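Local coordinates for protein neutral proteinase inhibitor ScNPI (Streptomyces caespitosus, PDB 4HWX) that inhibits subtilisin-like serine peptidases and probably, at the same time, a metallopeptidase, through separate faces of one small domain, at residues L68-T80 / W92-L106. Numbering follows the deposited sequence.
With ACT (acetate ion), chain E.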
loop_
_atom_site.group_PDB
_atom_site.type_symbol
_atom_site.label_atom_id
_atom_site.label_comp_id
_atom_site.label_asym_id
_atom_site.label_seq_id
_atom_site.Cartn_x
_atom_site.Cartn_y
_atom_site.Cartn_z
ATOM N N LEU A 68 23.152 -12.675 -18.928
ATOM C CA LEU A 68 21.973 -13.437 -18.528
ATOM C C LEU A 68 21.170 -13.921 -19.741
ATOM O O LEU A 68 21.093 -13.231 -20.756
ATOM C CB LEU A 68 21.051 -12.615 -17.609
ATOM C CG LEU A 68 21.639 -12.172 -16.233
ATOM C CD1 LEU A 68 20.664 -11.270 -15.501
ATOM C CD2 LEU A 68 21.995 -13.369 -15.352
ATOM N N VAL A 69 20.598 -15.120 -19.625
ATOM C CA VAL A 69 19.751 -15.713 -20.655
ATOM C C VAL A 69 18.432 -16.114 -20.001
ATOM O O VAL A 69 18.426 -16.547 -18.846
ATOM C CB VAL A 69 20.420 -16.891 -21.435
ATOM C CG1 VAL A 69 21.638 -16.416 -22.240
ATOM C CG2 VAL A 69 20.803 -18.054 -20.512
ATOM N N CYS A 70 17.309 -15.960 -20.722
ATOM C CA CYS A 70 15.983 -16.322 -20.192
ATOM C C CYS A 70 15.200 -17.128 -21.224
ATOM O O CYS A 70 15.306 -16.849 -22.434
ATOM C CB CYS A 70 15.187 -15.074 -19.786
ATOM S SG CYS A 70 15.684 -14.319 -18.201
ATOM N N PRO A 71 14.324 -18.045 -20.757
ATOM C CA PRO A 71 13.377 -18.678 -21.692
ATOM C C PRO A 71 12.376 -17.595 -22.144
ATOM O O PRO A 71 12.159 -16.599 -21.426
ATOM C CB PRO A 71 12.736 -19.790 -20.851
ATOM C CG PRO A 71 12.778 -19.271 -19.451
ATOM C CD PRO A 71 14.040 -18.433 -19.353
ATOM N N MET A 72 11.766 -17.773 -23.321
ATOM C CA MET A 72 10.882 -16.730 -23.868
ATOM C C MET A 72 9.402 -17.053 -23.754
ATOM O O MET A 72 8.585 -16.298 -24.284
ATOM C CB MET A 72 11.252 -16.450 -25.335
ATOM C CG MET A 72 12.662 -15.898 -25.493
ATOM S SD MET A 72 12.705 -14.148 -25.146
ATOM C CE MET A 72 13.124 -14.133 -23.480
ATOM N N TYR A 73 9.024 -18.086 -22.999
ATOM C CA TYR A 73 7.592 -18.360 -22.833
ATOM C C TYR A 73 6.915 -17.183 -22.138
ATOM O O TYR A 73 7.550 -16.464 -21.337
ATOM C CB TYR A 73 7.351 -19.682 -22.068
ATOM C CG TYR A 73 7.964 -19.713 -20.685
ATOM C CD1 TYR A 73 7.374 -19.029 -19.624
ATOM C CD2 TYR A 73 9.064 -20.523 -20.407
ATOM C CE1 TYR A 73 7.951 -19.023 -18.359
ATOM C CE2 TYR A 73 9.622 -20.569 -19.131
ATOM C CZ TYR A 73 9.065 -19.805 -18.112
ATOM O OH TYR A 73 9.564 -19.840 -16.840
ATOM N N PHE A 74 5.672 -16.910 -22.523
ATOM C CA PHE A 74 4.901 -15.816 -21.944
ATOM C C PHE A 74 4.092 -16.372 -20.784
ATOM O O PHE A 74 3.201 -17.201 -20.980
ATOM C CB PHE A 74 3.991 -15.144 -22.996
ATOM C CG PHE A 74 3.136 -14.013 -22.470
ATOM C CD1 PHE A 74 3.711 -12.820 -22.048
ATOM C CD2 PHE A 74 1.747 -14.133 -22.421
ATOM C CE1 PHE A 74 2.913 -11.769 -21.573
ATOM C CE2 PHE A 74 0.951 -13.073 -21.964
ATOM C CZ PHE A 74 1.537 -11.896 -21.557
ATOM N N ASP A 75 4.446 -15.950 -19.568
ATOM C CA ASP A 75 3.769 -16.384 -18.351
ATOM C C ASP A 75 3.920 -15.186 -17.434
ATOM O O ASP A 75 4.840 -15.143 -16.621
ATOM C CB ASP A 75 4.399 -17.697 -17.831
ATOM C CG ASP A 75 3.597 -18.396 -16.764
ATOM O OD1 ASP A 75 2.579 -17.807 -16.292
ATOM O OD2 ASP A 75 3.946 -19.552 -16.432
ATOM N N PRO A 76 3.103 -14.138 -17.696
ATOM C CA PRO A 76 3.323 -12.832 -17.057
ATOM C C PRO A 76 3.254 -12.810 -15.541
ATOM O O PRO A 76 2.502 -13.558 -14.895
ATOM C CB PRO A 76 2.235 -11.941 -17.676
ATOM C CG PRO A 76 1.185 -12.903 -18.176
ATOM C CD PRO A 76 2.010 -14.051 -18.690
ATOM N N VAL A 77 4.091 -11.930 -14.989
ATOM C CA VAL A 77 4.250 -11.664 -13.569
ATOM C C VAL A 77 4.302 -10.137 -13.420
ATOM O O VAL A 77 5.049 -9.465 -14.142
ATOM C CB VAL A 77 5.471 -12.417 -12.932
ATOM C CG1 VAL A 77 6.796 -12.073 -13.622
ATOM C CG2 VAL A 77 5.577 -12.148 -11.431
ATOM N N THR A 78 3.485 -9.596 -12.505
ATOM C CA THR A 78 3.365 -8.148 -12.321
ATOM C C THR A 78 3.799 -7.732 -10.927
ATOM O O THR A 78 3.418 -8.351 -9.939
ATOM C CB THR A 78 1.907 -7.740 -12.629
ATOM O OG1 THR A 78 1.645 -8.078 -14.001
ATOM C CG2 THR A 78 1.613 -6.225 -12.376
ATOM N N VAL A 79 4.619 -6.683 -10.860
ATOM C CA VAL A 79 5.060 -6.090 -9.602
ATOM C C VAL A 79 4.217 -4.837 -9.382
ATOM O O VAL A 79 3.853 -4.164 -10.350
ATOM C CB VAL A 79 6.578 -5.794 -9.513
ATOM C CG1 VAL A 79 7.391 -7.078 -9.480
ATOM C CG2 VAL A 79 7.070 -4.865 -10.629
ATOM N N THR A 80 3.866 -4.556 -8.128
ATOM C CA THR A 80 3.081 -3.370 -7.769
ATOM C C THR A 80 3.753 -2.644 -6.625
ATOM O O THR A 80 4.455 -3.262 -5.825
ATOM C CB THR A 80 1.617 -3.702 -7.395
ATOM O OG1 THR A 80 1.579 -4.397 -6.147
ATOM C CG2 THR A 80 0.872 -4.463 -8.474
ATOM N N TRP A 92 2.071 2.361 -8.646
ATOM C CA TRP A 92 2.935 1.938 -9.748
ATOM C C TRP A 92 2.850 0.440 -9.967
ATOM O O TRP A 92 2.668 -0.327 -9.019
ATOM C CB TRP A 92 4.393 2.354 -9.457
ATOM C CG TRP A 92 5.412 1.977 -10.505
ATOM C CD1 TRP A 92 5.764 2.707 -11.606
ATOM C CD2 TRP A 92 6.248 0.810 -10.512
ATOM N NE1 TRP A 92 6.759 2.065 -12.305
ATOM C CE2 TRP A 92 7.082 0.899 -11.651
ATOM C CE3 TRP A 92 6.408 -0.284 -9.640
ATOM C CZ2 TRP A 92 8.035 -0.079 -11.959
ATOM C CZ3 TRP A 92 7.379 -1.233 -9.926
ATOM C CH2 TRP A 92 8.186 -1.123 -11.072
ATOM N N LYS A 93 2.978 0.028 -11.232
ATOM C CA LYS A 93 3.026 -1.387 -11.580
ATOM C C LYS A 93 3.880 -1.594 -12.834
ATOM O O LYS A 93 4.115 -0.655 -13.598
ATOM C CB LYS A 93 1.623 -2.000 -11.754
ATOM C CG LYS A 93 0.832 -1.468 -12.951
ATOM C CD LYS A 93 -0.532 -2.147 -13.050
ATOM C CE LYS A 93 -1.395 -1.537 -14.131
ATOM N NZ LYS A 93 -2.773 -2.103 -14.131
ATOM N N HIS A 94 4.343 -2.828 -13.028
ATOM C CA HIS A 94 5.102 -3.240 -14.216
ATOM C C HIS A 94 4.909 -4.714 -14.409
ATOM O O HIS A 94 5.062 -5.465 -13.449
ATOM C CB HIS A 94 6.603 -2.898 -14.129
ATOM C CG HIS A 94 7.306 -3.061 -15.443
ATOM N ND1 HIS A 94 7.442 -1.997 -16.329
ATOM C CD2 HIS A 94 7.844 -4.172 -16.010
ATOM C CE1 HIS A 94 8.089 -2.486 -17.380
ATOM N NE2 HIS A 94 8.350 -3.787 -17.238
ATOM N N THR A 95 4.560 -5.121 -15.639
ATOM C CA THR A 95 4.347 -6.526 -16.028
ATOM C C THR A 95 5.561 -7.033 -16.814
ATOM O O THR A 95 5.990 -6.391 -17.770
ATOM C CB THR A 95 3.054 -6.683 -16.850
ATOM O OG1 THR A 95 1.960 -6.196 -16.080
ATOM C CG2 THR A 95 2.771 -8.143 -17.247
ATOM N N PHE A 96 6.118 -8.164 -16.380
ATOM C CA PHE A 96 7.235 -8.828 -17.044
ATOM C C PHE A 96 6.722 -10.082 -17.787
ATOM O O PHE A 96 5.750 -10.689 -17.341
ATOM C CB PHE A 96 8.323 -9.202 -16.026
ATOM C CG PHE A 96 8.939 -8.027 -15.301
ATOM C CD1 PHE A 96 9.978 -7.295 -15.879
ATOM C CD2 PHE A 96 8.503 -7.668 -14.026
ATOM C CE1 PHE A 96 10.552 -6.211 -15.204
ATOM C CE2 PHE A 96 9.101 -6.598 -13.336
ATOM C CZ PHE A 96 10.120 -5.877 -13.930
ATOM N N SER A 97 7.407 -10.483 -18.893
ATOM C CA SER A 97 7.083 -11.656 -19.742
ATOM C C SER A 97 6.978 -12.944 -18.916
ATOM O O SER A 97 6.097 -13.760 -19.163
ATOM C CB SER A 97 8.173 -11.841 -20.807
ATOM O OG SER A 97 8.326 -10.683 -21.605
ATOM N N ASN A 98 7.911 -13.127 -17.962
ATOM C CA ASN A 98 7.993 -14.273 -17.053
ATOM C C ASN A 98 8.904 -13.916 -15.867
ATOM O O ASN A 98 9.435 -12.804 -15.820
ATOM C CB ASN A 98 8.474 -15.550 -17.790
ATOM C CG ASN A 98 9.808 -15.397 -18.463
ATOM O OD1 ASN A 98 10.774 -14.941 -17.861
ATOM N ND2 ASN A 98 9.912 -15.789 -19.727
ATOM N N THR A 99 9.060 -14.840 -14.908
ATOM C CA THR A 99 9.864 -14.586 -13.704
ATOM C C THR A 99 11.332 -14.380 -14.000
ATOM O O THR A 99 11.967 -13.573 -13.307
ATOM C CB THR A 99 9.697 -15.701 -12.675
ATOM O OG1 THR A 99 10.158 -16.929 -13.244
ATOM C CG2 THR A 99 8.253 -15.810 -12.181
ATOM N N CYS A 100 11.890 -15.094 -15.002
ATOM C CA CYS A 100 13.301 -14.924 -15.357
ATOM C C CYS A 100 13.546 -13.477 -15.827
ATOM O O CYS A 100 14.530 -12.858 -15.424
ATOM C CB CYS A 100 13.722 -15.934 -16.424
ATOM S SG CYS A 100 15.486 -15.850 -16.852
ATOM N N VAL A 101 12.679 -12.966 -16.714
ATOM C CA VAL A 101 12.770 -11.598 -17.270
ATOM C C VAL A 101 12.615 -10.558 -16.123
ATOM O O VAL A 101 13.349 -9.564 -16.068
ATOM C CB VAL A 101 11.746 -11.356 -18.420
ATOM C CG1 VAL A 101 11.818 -9.906 -18.926
ATOM C CG2 VAL A 101 11.985 -12.332 -19.579
ATOM N N MET A 102 11.719 -10.835 -15.191
ATOM C CA MET A 102 11.528 -9.982 -14.021
ATOM C C MET A 102 12.813 -9.874 -13.220
ATOM O O MET A 102 13.267 -8.753 -12.940
ATOM C CB MET A 102 10.399 -10.526 -13.133
ATOM C CG MET A 102 10.325 -9.798 -11.813
ATOM S SD MET A 102 8.916 -10.316 -10.813
ATOM C CE MET A 102 9.574 -9.845 -9.130
ATOM N N SER A 103 13.414 -11.036 -12.890
ATOM C CA SER A 103 14.668 -11.095 -12.126
ATOM C C SER A 103 15.792 -10.335 -12.852
ATOM O O SER A 103 16.503 -9.529 -12.210
ATOM C CB SER A 103 15.075 -12.542 -11.855
ATOM O OG SER A 103 16.331 -12.598 -11.199
ATOM N N ALA A 104 15.906 -10.528 -14.187
ATOM C CA ALA A 104 16.951 -9.873 -14.992
ATOM C C ALA A 104 16.850 -8.337 -14.940
ATOM O O ALA A 104 17.880 -7.659 -14.816
ATOM C CB ALA A 104 16.887 -10.345 -16.440
ATOM N N ASN A 105 15.622 -7.800 -15.003
ATOM C CA ASN A 105 15.411 -6.347 -15.034
ATOM C C ASN A 105 15.311 -5.704 -13.665
ATOM O O ASN A 105 15.426 -4.480 -13.578
ATOM C CB ASN A 105 14.150 -6.030 -15.816
ATOM C CG ASN A 105 14.361 -6.206 -17.286
ATOM O OD1 ASN A 105 14.831 -5.292 -17.970
ATOM N ND2 ASN A 105 14.107 -7.413 -17.779
ATOM N N LEU A 106 15.070 -6.492 -12.604
ATOM C CA LEU A 106 14.935 -5.889 -11.287
ATOM C C LEU A 106 16.208 -6.013 -10.498
ATOM O O LEU A 106 16.148 -5.988 -9.266
ATOM C CB LEU A 106 13.726 -6.420 -10.502
ATOM C CG LEU A 106 12.422 -5.695 -10.815
ATOM C CD1 LEU A 106 11.255 -6.371 -10.112
ATOM C CD2 LEU A 106 12.491 -4.187 -10.442
HETATM C C ACT E . 10.566 -5.030 -19.718
HETATM O O ACT E . 10.734 -5.249 -20.939
HETATM O OXT ACT E . 9.686 -5.622 -19.103
HETATM C CH3 ACT E . 11.440 -4.023 -19.013
HETATM O O HOH W 1 10.974 -17.863 -15.890
HETATM O O HOH W 2 8.656 -19.448 -13.521
#
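The largely exposed loop 70-75, held by Asn98 and by the Cys70–Cys100 disulfide, is consistent with the reactive-site loop of the Streptomyces subtilisin inhibitor family. By comparison with relatives, Met72 is probably P1 and Met72–Tyr73 the scissile bond. Asn98 ND2 braces both flanks of that bond, donating to Pro71 O and to Tyr73 O, each at 2.9 Å. The Tyr73 bond is the straighter (166°) and lies in the carbonyl plane; at Pro71 O the donor sits above the plane of that residue's own carbonyl. Asn98 OD1 meanwhile N-caps helix 99-105, accepting from Val101 N at 3.0 Å. With CG between backbone N and carbonyl carbon (chi1 58°), ND2 of Asn98 faces the loop and OD1 the helix start. Tyr73 lays one ring face near ND2, toward the rim, while its OH reaches Cys100 N through a water. The loop then leads into strand 77-82, antiparallel to strand 88-96. Asp75 N bonds to Ser97 O. Val77–Phe96 and Val79–His94 are the hydrogen-bonded pairs. On their face, Val79 CG1 touches Met102 CE (3.5 Å) and Val77 CG2 meets Met102 SD (3.9 Å). On the other face Thr78 OG1 and Thr95 OG1 lie 2.8 Å apart. Met102 CA lies over one face of the Phe96 ring and His94 CD2 over the centre of the other. His94 NE2 donates a nearly straight hydrogen bond (176°) to an acetate, probably from the crystallisation liquor.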